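PDB 2E87: OBG-type G domain-containing protein from Pyrococcus horikoshii, which is of unknown cellular function but binds GDP and probably GTP through its G domain. Local coordinates for residues N55-N60 and R103-L108; R62-R67 and A96-A101; L284-K289 and D324-E329. All blocks are in the same frame, centred on the assembly; numbering follows the deposited sequence.

Interaction 1 of 3, residues N55-N60 and R103-L108; sequences NVVRDN and RIIREL
In the NOG1 N-terminal helical bundle, helices 38-67 and 88-117 run antiparallel, and Val57 and Arg58 of the first meet Ile105 and Arg106 of the second. The short segments lie 9.9 Å apart axis to axis with 159° between their directions. Val57 turns CG1 onto Ile105 CD1, 3.4 Å away, the two side chains crossing at about a right angle. Arg58 and Ile105 instead slide past each other in opposite directions, Arg58 CD resting 3.6 Å from Ile105 CG2. With CG2 anti to the Ile105 backbone N (chi1 -75°), this methyl faces Arg58, while CG1 carries CD1 to Val57. The Arg58 chain bends at chi3, and Arg106 CD lies over one face of the Arg58 guanidinium, near the rim. The two guanidinium planes are 73° apart, and Arg58 NH2 comes within 3.7 Å of Arg106 NH1 at the edge of the Arg106 group. Arg58 NE is buried here with no partner in the model. Both arginines turn to Glu109, which forms a salt bridge with Arg106 and a long, weak ion pair with Arg58. Leu17 and Leu140 of helices 14-30 and 122-142 also touch Val57, placing it in the apolar interior usual in an antiparallel helical bundle.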
loop_
_atom_site.group_PDB
_atom_site.type_symbol
_atom_site.label_atom_id
_atom_site.label_comp_id
_atom_site.label_asym_id
_atom_site.label_seq_id
_atom_site.Cartn_x
_atom_site.Cartn_y
_atom_site.Cartn_z
ATOM N N ASN A 55 -27.266 15.392 6.936
ATOM C CA ASN A 55 -26.065 15.394 7.757
ATOM C C ASN A 55 -25.526 14.042 8.131
ATOM O O ASN A 55 -24.317 13.838 8.149
ATOM C CB ASN A 55 -26.279 16.197 9.033
ATOM C CG ASN A 55 -25.954 17.643 8.843
ATOM O OD1 ASN A 55 -26.740 18.389 8.262
ATOM N ND2 ASN A 55 -24.768 18.053 9.303
ATOM N N VAL A 56 -26.418 13.117 8.445
ATOM C CA VAL A 56 -25.979 11.795 8.826
ATOM C C VAL A 56 -25.315 11.097 7.650
ATOM O O VAL A 56 -24.270 10.484 7.804
ATOM C CB VAL A 56 -27.165 10.976 9.362
ATOM C CG1 VAL A 56 -26.791 9.513 9.493
ATOM C CG2 VAL A 56 -27.563 11.530 10.712
ATOM N N VAL A 57 -25.912 11.211 6.470
ATOM C CA VAL A 57 -25.335 10.577 5.292
ATOM C C VAL A 57 -23.998 11.215 4.935
ATOM O O VAL A 57 -23.004 10.520 4.729
ATOM C CB VAL A 57 -26.271 10.687 4.075
ATOM C CG1 VAL A 57 -25.527 10.279 2.819
ATOM C CG2 VAL A 57 -27.495 9.821 4.281
ATOM N N ARG A 58 -23.972 12.542 4.870
ATOM C CA ARG A 58 -22.755 13.235 4.500
ATOM C C ARG A 58 -21.643 13.033 5.511
ATOM O O ARG A 58 -20.484 12.930 5.138
ATOM C CB ARG A 58 -23.051 14.715 4.270
ATOM C CG ARG A 58 -23.772 14.973 2.942
ATOM C CD ARG A 58 -24.598 16.253 2.978
ATOM N NE ARG A 58 -23.785 17.375 3.400
ATOM C CZ ARG A 58 -24.030 18.116 4.469
ATOM N NH1 ARG A 58 -25.079 17.865 5.236
ATOM N NH2 ARG A 58 -23.201 19.100 4.779
ATOM N N ASP A 59 -21.989 12.933 6.788
ATOM C CA ASP A 59 -20.965 12.732 7.793
ATOM C C ASP A 59 -20.318 11.363 7.663
ATOM O O ASP A 59 -19.094 11.263 7.704
ATOM C CB ASP A 59 -21.536 12.908 9.196
ATOM C CG ASP A 59 -21.869 14.360 9.508
ATOM O OD1 ASP A 59 -21.477 15.261 8.723
ATOM O OD2 ASP A 59 -22.520 14.596 10.548
ATOM N N ASN A 60 -21.120 10.312 7.495
ATOM C CA ASN A 60 -20.542 8.978 7.364
ATOM C C ASN A 60 -19.713 8.871 6.078
ATOM O O ASN A 60 -18.564 8.418 6.110
ATOM C CB ASN A 60 -21.629 7.895 7.416
ATOM C CG ASN A 60 -22.167 7.658 8.845
ATOM O OD1 ASN A 60 -21.642 6.835 9.597
ATOM N ND2 ASN A 60 -23.209 8.399 9.218
ATOM N N ARG A 103 -21.870 15.637 -2.563
ATOM C CA ARG A 103 -22.183 16.895 -3.229
ATOM C C ARG A 103 -23.650 17.012 -3.645
ATOM O O ARG A 103 -24.289 18.019 -3.373
ATOM C CB ARG A 103 -21.257 17.074 -4.443
ATOM C CG ARG A 103 -20.663 18.467 -4.618
ATOM C CD ARG A 103 -19.152 18.423 -4.918
ATOM N NE ARG A 103 -18.784 17.396 -5.894
ATOM C CZ ARG A 103 -19.314 17.272 -7.111
ATOM N NH1 ARG A 103 -20.254 18.116 -7.524
ATOM N NH2 ARG A 103 -18.914 16.289 -7.916
ATOM N N ILE A 104 -24.195 15.990 -4.292
ATOM C CA ILE A 104 -25.589 16.039 -4.718
ATOM C C ILE A 104 -26.559 16.090 -3.531
ATOM O O ILE A 104 -27.617 16.721 -3.604
ATOM C CB ILE A 104 -25.955 14.816 -5.547
ATOM C CG1 ILE A 104 -24.778 14.422 -6.431
ATOM C CG2 ILE A 104 -27.170 15.123 -6.394
ATOM C CD1 ILE A 104 -24.223 15.575 -7.265
ATOM N N ILE A 105 -26.204 15.413 -2.444
ATOM C CA ILE A 105 -27.063 15.385 -1.267
ATOM C C ILE A 105 -27.124 16.741 -0.579
ATOM O O ILE A 105 -28.174 17.144 -0.076
ATOM C CB ILE A 105 -26.597 14.295 -0.287
ATOM C CG1 ILE A 105 -27.006 12.931 -0.852
ATOM C CG2 ILE A 105 -27.184 14.517 1.091
ATOM C CD1 ILE A 105 -26.402 11.773 -0.124
ATOM N N ARG A 106 -25.996 17.439 -0.568
ATOM C CA ARG A 106 -25.925 18.765 0.023
ATOM C C ARG A 106 -26.811 19.694 -0.805
ATOM O O ARG A 106 -27.579 20.500 -0.277
ATOM C CB ARG A 106 -24.482 19.271 0.002
ATOM C CG ARG A 106 -24.353 20.707 0.450
ATOM C CD ARG A 106 -24.833 20.867 1.882
ATOM N NE ARG A 106 -25.462 22.166 2.103
ATOM C CZ ARG A 106 -25.847 22.615 3.292
ATOM N NH1 ARG A 106 -25.662 21.870 4.377
ATOM N NH2 ARG A 106 -26.428 23.804 3.394
ATOM N N GLU A 107 -26.699 19.562 -2.116
ATOM C CA GLU A 107 -27.476 20.371 -3.038
ATOM C C GLU A 107 -28.965 20.047 -2.890
ATOM O O GLU A 107 -29.810 20.940 -2.874
ATOM C CB GLU A 107 -27.010 20.091 -4.466
ATOM C CG GLU A 107 -27.652 20.933 -5.536
ATOM C CD GLU A 107 -27.303 20.428 -6.927
ATOM O OE1 GLU A 107 -26.125 20.053 -7.141
ATOM O OE2 GLU A 107 -28.201 20.408 -7.803
ATOM N N LEU A 108 -29.291 18.767 -2.782
ATOM C CA LEU A 108 -30.686 18.388 -2.638
ATOM C C LEU A 108 -31.242 18.943 -1.331
ATOM O O LEU A 108 -32.359 19.432 -1.294
ATOM C CB LEU A 108 -30.838 16.864 -2.683
ATOM C CG LEU A 108 -30.595 16.249 -4.063
ATOM C CD1 LEU A 108 -30.572 14.718 -3.974
ATOM C CD2 LEU A 108 -31.689 16.721 -5.012
#

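Interaction 2 of 3, residues R62-R67 and A96-A101; sequences RKVLER and AGIDWA
Ile98 meets both Val64 and Leu65, using a different branch for each. Its CD1 methyl lies 3.7 Å from Val64 CG1, and these two side chains cross at about a right angle. Its CG2 methyl sits against the fork of Leu65, 3.7 Å from Leu65 CD2 and 3.8 Å from Leu65 CG, with the side chains passing in opposite directions. The other leucine methyl, Leu65 CD1, turns to the neighbouring residue and rests 4.0 Å from Asp99 CA, so the backbone and CB of the aspartate, rather than its carboxylate, receive it. The division of labour at Ile98 follows from its first torsion (chi1 -70°): CG1 is anti to the carbonyl carbon and CG2 anti to the backbone N, which sends the two arms to successive residues of the facing helix.

Beyond this first shell, Leu147 and Leu150 of helix 144-156 also touch Ile98. Met95, one turn before Asp99 on helix 88-117, touches both Val64 and Leu65, while Ile102 touches Leu65 from the following turn. The Asp99 carboxylate is engaged along its own helix, where OD1 forms a salt bridge with Arg103 NE. The segments cross at 136° between their N-to-C directions with their axes 9.7 Å apart, and Leu65 and Asp99 bring their CA atoms nearest, at 7.6 Å.

No hydrogen bond passes between the segments; the touching groups are methyl, methine and methylene carbons, with the Asp99 CA added. The contact therefore depends on the fit of branched aliphatic side chains, and the one charged residue in it contributes carbon while its carboxylate is paired along the helix.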
loop_
_atom_site.group_PDB
_atom_site.type_symbol
_atom_site.label_atom_id
_atom_site.label_comp_id
_atom_site.label_asym_id
_atom_site.label_seq_id
_atom_site.Cartn_x
_atom_site.Cartn_y
_atom_site.Cartn_z
ATOM N N ARG A 62 -18.288 11.277 4.265
ATOM C CA ARG A 62 -17.125 12.143 4.351
ATOM C C ARG A 62 -16.010 11.544 5.198
ATOM O O ARG A 62 -14.833 11.834 4.969
ATOM C CB ARG A 62 -17.524 13.502 4.917
ATOM C CG ARG A 62 -16.437 14.548 4.829
ATOM C CD ARG A 62 -16.939 15.887 5.336
ATOM N NE ARG A 62 -17.679 16.627 4.310
ATOM C CZ ARG A 62 -18.963 16.964 4.399
ATOM N NH1 ARG A 62 -19.664 16.618 5.477
ATOM N NH2 ARG A 62 -19.537 17.663 3.420
ATOM N N LYS A 63 -16.384 10.721 6.175
ATOM C CA LYS A 63 -15.418 10.061 7.049
ATOM C C LYS A 63 -14.544 9.121 6.232
ATOM O O LYS A 63 -13.371 8.931 6.543
ATOM C CB LYS A 63 -16.140 9.264 8.147
ATOM C CG LYS A 63 -15.245 8.264 8.880
ATOM C CD LYS A 63 -16.002 7.395 9.905
ATOM C CE LYS A 63 -16.269 8.122 11.228
ATOM N NZ LYS A 63 -16.847 7.223 12.290
ATOM N N VAL A 64 -15.125 8.522 5.193
ATOM C CA VAL A 64 -14.397 7.605 4.309
ATOM C C VAL A 64 -13.333 8.350 3.496
ATOM O O VAL A 64 -12.201 7.882 3.339
ATOM C CB VAL A 64 -15.349 6.921 3.301
ATOM C CG1 VAL A 64 -14.574 5.972 2.436
ATOM C CG2 VAL A 64 -16.461 6.186 4.034
ATOM N N LEU A 65 -13.712 9.503 2.966
ATOM C CA LEU A 65 -12.799 10.312 2.172
ATOM C C LEU A 65 -11.676 10.901 3.024
ATOM O O LEU A 65 -10.548 11.050 2.549
ATOM C CB LEU A 65 -13.540 11.467 1.499
ATOM C CG LEU A 65 -14.722 11.178 0.581
ATOM C CD1 LEU A 65 -15.308 12.491 0.088
ATOM C CD2 LEU A 65 -14.258 10.314 -0.587
ATOM N N GLU A 66 -11.977 11.230 4.279
ATOM C CA GLU A 66 -10.974 11.836 5.150
ATOM C C GLU A 66 -9.974 10.861 5.750
ATOM O O GLU A 66 -8.785 11.153 5.808
ATOM C CB GLU A 66 -11.652 12.641 6.272
ATOM C CG GLU A 66 -12.593 13.743 5.759
ATOM C CD GLU A 66 -13.318 14.508 6.869
ATOM O OE1 GLU A 66 -13.573 13.922 7.948
ATOM O OE2 GLU A 66 -13.654 15.694 6.645
ATOM N N ARG A 67 -10.442 9.695 6.171
ATOM C CA ARG A 67 -9.559 8.723 6.798
ATOM C C ARG A 67 -8.818 7.768 5.874
ATOM O O ARG A 67 -8.025 6.949 6.334
ATOM C CB ARG A 67 -10.335 7.918 7.833
ATOM C CG ARG A 67 -10.940 8.769 8.935
ATOM C CD ARG A 67 -11.513 7.873 10.007
ATOM N NE ARG A 67 -12.250 8.607 11.026
ATOM C CZ ARG A 67 -13.009 8.016 11.942
ATOM N NH1 ARG A 67 -13.118 6.693 11.949
ATOM N NH2 ARG A 67 -13.661 8.741 12.840
ATOM N N ALA A 96 -14.391 8.795 -5.877
ATOM C CA ALA A 96 -15.024 9.931 -6.535
ATOM C C ALA A 96 -16.546 9.778 -6.533
ATOM O O ALA A 96 -17.274 10.757 -6.556
ATOM C CB ALA A 96 -14.501 10.081 -7.966
ATOM N N GLY A 97 -17.024 8.544 -6.513
ATOM C CA GLY A 97 -18.454 8.334 -6.466
ATOM C C GLY A 97 -18.973 8.806 -5.111
ATOM O O GLY A 97 -20.076 9.333 -5.002
ATOM N N ILE A 98 -18.171 8.620 -4.073
ATOM C CA ILE A 98 -18.563 9.041 -2.734
ATOM C C ILE A 98 -18.652 10.573 -2.685
ATOM O O ILE A 98 -19.651 11.132 -2.250
ATOM C CB ILE A 98 -17.559 8.503 -1.690
ATOM C CG1 ILE A 98 -17.710 6.984 -1.578
ATOM C CG2 ILE A 98 -17.793 9.139 -0.355
ATOM C CD1 ILE A 98 -16.887 6.347 -0.460
ATOM N N ASP A 99 -17.614 11.243 -3.176
ATOM C CA ASP A 99 -17.579 12.699 -3.204
ATOM C C ASP A 99 -18.771 13.238 -3.992
ATOM O O ASP A 99 -19.398 14.226 -3.604
ATOM C CB ASP A 99 -16.262 13.180 -3.837
ATOM C CG ASP A 99 -16.259 14.677 -4.115
ATOM O OD1 ASP A 99 -16.751 15.089 -5.191
ATOM O OD2 ASP A 99 -15.779 15.444 -3.253
ATOM N N TRP A 100 -19.077 12.582 -5.105
ATOM C CA TRP A 100 -20.196 12.991 -5.923
ATOM C C TRP A 100 -21.493 12.909 -5.101
ATOM O O TRP A 100 -22.290 13.841 -5.102
ATOM C CB TRP A 100 -20.291 12.088 -7.161
ATOM C CG TRP A 100 -21.572 12.269 -7.929
ATOM C CD1 TRP A 100 -21.864 13.265 -8.814
ATOM C CD2 TRP A 100 -22.767 11.483 -7.801
ATOM N NE1 TRP A 100 -23.169 13.150 -9.244
ATOM C CE2 TRP A 100 -23.746 12.068 -8.633
ATOM C CE3 TRP A 100 -23.106 10.345 -7.058
ATOM C CZ2 TRP A 100 -25.041 11.556 -8.743
ATOM C CZ3 TRP A 100 -24.402 9.834 -7.167
ATOM C CH2 TRP A 100 -25.351 10.444 -8.003
ATOM N N ALA A 101 -21.692 11.803 -4.390
ATOM C CA ALA A 101 -22.899 11.602 -3.592
ATOM C C ALA A 101 -23.039 12.672 -2.503
ATOM O O ALA A 101 -24.134 13.201 -2.272
ATOM C CB ALA A 101 -22.885 10.205 -2.970
#

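Interaction 3 of 3, residues L284-K289 and D324-E329; sequences LVVINK and DLVKEE. With GDP (guanosine-5'-diphosphate), chain F.
With CG anti to its own N (chi1 173°), Leu284 swings its fork from strand 283-287 onto helix 323-350: CD1 lies 3.6 Å from Glu329 CG, and CD2 is 4.2 Å from Val326 CG1. In Val286 and Val326 alike, CG2 is anti to the carbonyl carbon, and these two methyls face each other at 3.9 Å. Glu329 meets Leu284 with CB and CG, and the bend at chi2 (55°) turns only the carboxylate.

Beyond the end of the strand the chain enters the GDP pocket. Asn288 ND2 is 3.3 Å from GDP N7, and the amide is steadied by Ala317 N on OD1 and Val178 O on ND2. Lys289 lays its aliphatic chain along the nucleoside, with CG 3.8 Å from GDP N1 and CE 3.7 Å from GDP O4', while NZ forms a salt bridge with Asp255. Without the long chain of Lys289, as with an alanine here, Asp255 would probably lose its salt-bridge mate and the guanine its aliphatic cover. With Asp291 hydrogen-bonded to the nucleotide, the Asn288-Lys289 pair matches the NKxD guanine-recognition motif of P-loop GTPases.

Strand 284-287 runs almost exactly antiparallel to the helix segment (178°). It is hydrogen-bonded to strand 249-254 and, through Val285, to Ile313 of strand 313-314. Ile251 touches both Leu284 and Val326, and Ile313 touches Leu284 and Glu329, so helix 323-350 packs across three neighbouring strands of the sheet.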
loop_
_atom_site.group_PDB
_atom_site.type_symbol
_atom_site.label_atom_id
_atom_site.label_comp_id
_atom_site.label_asym_id
_atom_site.label_seq_id
_atom_site.Cartn_x
_atom_site.Cartn_y
_atom_site.Cartn_z
ATOM N N LEU A 284 25.343 -5.874 -6.422
ATOM C CA LEU A 284 26.460 -6.431 -5.684
ATOM C C LEU A 284 26.323 -7.933 -5.876
ATOM O O LEU A 284 25.411 -8.563 -5.336
ATOM C CB LEU A 284 26.357 -6.090 -4.199
ATOM C CG LEU A 284 27.409 -6.788 -3.325
ATOM C CD1 LEU A 284 28.812 -6.362 -3.770
ATOM C CD2 LEU A 284 27.181 -6.439 -1.857
ATOM N N VAL A 285 27.210 -8.498 -6.681
ATOM C CA VAL A 285 27.188 -9.926 -6.949
ATOM C C VAL A 285 27.970 -10.682 -5.882
ATOM O O VAL A 285 29.105 -10.336 -5.545
ATOM C CB VAL A 285 27.809 -10.238 -8.311
ATOM C CG1 VAL A 285 27.754 -11.726 -8.559
ATOM C CG2 VAL A 285 27.083 -9.462 -9.412
ATOM N N VAL A 286 27.347 -11.711 -5.338
ATOM C CA VAL A 286 27.973 -12.528 -4.330
ATOM C C VAL A 286 28.015 -13.958 -4.864
ATOM O O VAL A 286 27.027 -14.448 -5.425
ATOM C CB VAL A 286 27.158 -12.482 -3.010
ATOM C CG1 VAL A 286 27.451 -13.702 -2.176
ATOM C CG2 VAL A 286 27.517 -11.228 -2.209
ATOM N N ILE A 287 29.163 -14.613 -4.717
ATOM C CA ILE A 287 29.326 -16.006 -5.145
ATOM C C ILE A 287 29.338 -16.835 -3.854
ATOM O O ILE A 287 30.345 -16.887 -3.142
ATOM C CB ILE A 287 30.648 -16.186 -5.913
ATOM C CG1 ILE A 287 30.656 -15.253 -7.117
ATOM C CG2 ILE A 287 30.807 -17.617 -6.363
ATOM C CD1 ILE A 287 31.816 -15.474 -8.068
ATOM N N ASN A 288 28.205 -17.466 -3.557
ATOM C CA ASN A 288 28.027 -18.243 -2.330
ATOM C C ASN A 288 28.470 -19.692 -2.417
ATOM O O ASN A 288 28.919 -20.146 -3.461
ATOM C CB ASN A 288 26.557 -18.178 -1.909
ATOM C CG ASN A 288 26.343 -18.522 -0.440
ATOM O OD1 ASN A 288 27.124 -18.128 0.434
ATOM N ND2 ASN A 288 25.263 -19.237 -0.160
ATOM N N LYS A 289 28.332 -20.417 -1.309
ATOM C CA LYS A 289 28.740 -21.822 -1.247
ATOM C C LYS A 289 30.221 -22.049 -1.626
ATOM O O LYS A 289 30.554 -23.080 -2.203
ATOM C CB LYS A 289 27.865 -22.695 -2.169
ATOM C CG LYS A 289 26.564 -23.216 -1.572
ATOM C CD LYS A 289 25.419 -22.259 -1.786
ATOM C CE LYS A 289 24.109 -22.861 -1.282
ATOM N NZ LYS A 289 23.617 -23.978 -2.136
ATOM N N ASP A 324 31.222 -10.375 6.451
ATOM C CA ASP A 324 31.677 -9.046 6.827
ATOM C C ASP A 324 32.104 -8.243 5.600
ATOM O O ASP A 324 32.027 -7.017 5.593
ATOM C CB ASP A 324 32.811 -9.153 7.849
ATOM C CG ASP A 324 32.360 -9.842 9.136
ATOM O OD1 ASP A 324 31.493 -9.276 9.843
ATOM O OD2 ASP A 324 32.860 -10.952 9.433
ATOM N N LEU A 325 32.544 -8.921 4.551
ATOM C CA LEU A 325 32.924 -8.199 3.346
ATOM C C LEU A 325 31.644 -7.659 2.707
ATOM O O LEU A 325 31.647 -6.580 2.121
ATOM C CB LEU A 325 33.645 -9.122 2.369
ATOM C CG LEU A 325 35.025 -9.640 2.801
ATOM C CD1 LEU A 325 35.560 -10.632 1.765
ATOM C CD2 LEU A 325 35.986 -8.469 2.953
ATOM N N VAL A 326 30.549 -8.409 2.828
ATOM C CA VAL A 326 29.273 -7.983 2.254
ATOM C C VAL A 326 28.694 -6.798 3.029
ATOM O O VAL A 326 28.288 -5.792 2.435
ATOM C CB VAL A 326 28.230 -9.137 2.251
ATOM C CG1 VAL A 326 26.883 -8.609 1.766
ATOM C CG2 VAL A 326 28.720 -10.292 1.349
ATOM N N LYS A 327 28.676 -6.922 4.355
ATOM C CA LYS A 327 28.157 -5.878 5.229
ATOM C C LYS A 327 28.938 -4.603 4.945
ATOM O O LYS A 327 28.368 -3.523 4.786
ATOM C CB LYS A 327 28.349 -6.290 6.686
ATOM C CG LYS A 327 27.344 -5.721 7.649
ATOM C CD LYS A 327 27.720 -6.076 9.074
ATOM C CE LYS A 327 26.552 -5.912 10.032
ATOM N NZ LYS A 327 25.574 -7.026 9.872
ATOM N N GLU A 328 30.254 -4.747 4.875
ATOM C CA GLU A 328 31.131 -3.619 4.607
ATOM C C GLU A 328 30.711 -2.954 3.312
ATOM O O GLU A 328 30.511 -1.743 3.257
ATOM C CB GLU A 328 32.584 -4.085 4.454
ATOM C CG GLU A 328 33.385 -4.307 5.737
ATOM C CD GLU A 328 34.772 -4.912 5.454
ATOM O OE1 GLU A 328 35.503 -4.380 4.578
ATOM O OE2 GLU A 328 35.130 -5.917 6.111
ATOM N N GLU A 329 30.593 -3.761 2.263
ATOM C CA GLU A 329 30.230 -3.249 0.950
ATOM C C GLU A 329 28.829 -2.620 0.930
ATOM O O GLU A 329 28.589 -1.667 0.178
ATOM C CB GLU A 329 30.338 -4.370 -0.091
ATOM C CG GLU A 329 30.117 -3.927 -1.527
ATOM C CD GLU A 329 31.036 -2.790 -1.937
ATOM O OE1 GLU A 329 32.252 -2.873 -1.650
ATOM O OE2 GLU A 329 30.546 -1.818 -2.554
HETATM P PB GDP F . 17.131 -19.390 -0.374
HETATM O O1B GDP F . 16.054 -20.353 -0.837
HETATM O O2B GDP F . 17.901 -18.703 -1.622
HETATM O O3B GDP F . 16.831 -18.514 0.846
HETATM O O3A GDP F . 18.247 -20.385 0.180
HETATM P PA GDP F . 18.628 -20.747 1.709
HETATM O O1A GDP F . 19.081 -19.542 2.456
HETATM O O2A GDP F . 17.337 -21.413 2.425
HETATM O "O5'" GDP F . 19.841 -21.800 1.628
HETATM C "C5'" GDP F . 19.380 -22.977 0.938
HETATM C "C4'" GDP F . 20.181 -24.205 1.411
HETATM O "O4'" GDP F . 21.622 -23.971 1.188
HETATM C "C3'" GDP F . 20.088 -24.496 2.910
HETATM O "O3'" GDP F . 19.878 -25.762 3.541
HETATM C "C2'" GDP F . 21.214 -23.618 3.492
HETATM O "O2'" GDP F . 21.634 -24.219 4.733
HETATM C "C1'" GDP F . 22.305 -23.967 2.501
HETATM N N9 GDP F . 23.389 -22.974 2.470
HETATM C C8 GDP F . 23.277 -21.612 2.570
HETATM N N7 GDP F . 24.459 -21.055 2.502
HETATM C C5 GDP F . 25.399 -22.020 2.351
HETATM C C6 GDP F . 26.834 -22.028 2.225
HETATM O O6 GDP F . 27.474 -20.981 2.244
HETATM N N1 GDP F . 27.468 -23.240 2.081
HETATM C C2 GDP F . 26.743 -24.428 2.059
HETATM N N2 GDP F . 27.401 -25.619 1.916
HETATM N N3 GDP F . 25.423 -24.431 2.180
HETATM C C4 GDP F . 24.719 -23.267 2.325
#

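Interactions 1 and 2 join the same two helices, 38-67 and 88-117, with centres 10 Å apart; interaction 2 is nested within the chain loop closed by interaction 1. Interaction 3 belongs to the G domain, its centre 60 Å from that of interaction 1 and 50 Å from that of interaction 2. Interactions 1 and 3 are mainly buried, whereas interaction 2 is only partly so. All three lack hydrogen bonds between their segments and rely on branched aliphatic side chains. Interaction 1 adds two arginines that share Glu109, one of them weakly, and interaction 2 stays apolar where it touches. Interaction 3 alone leads from a strand-helix core into a nucleotide site.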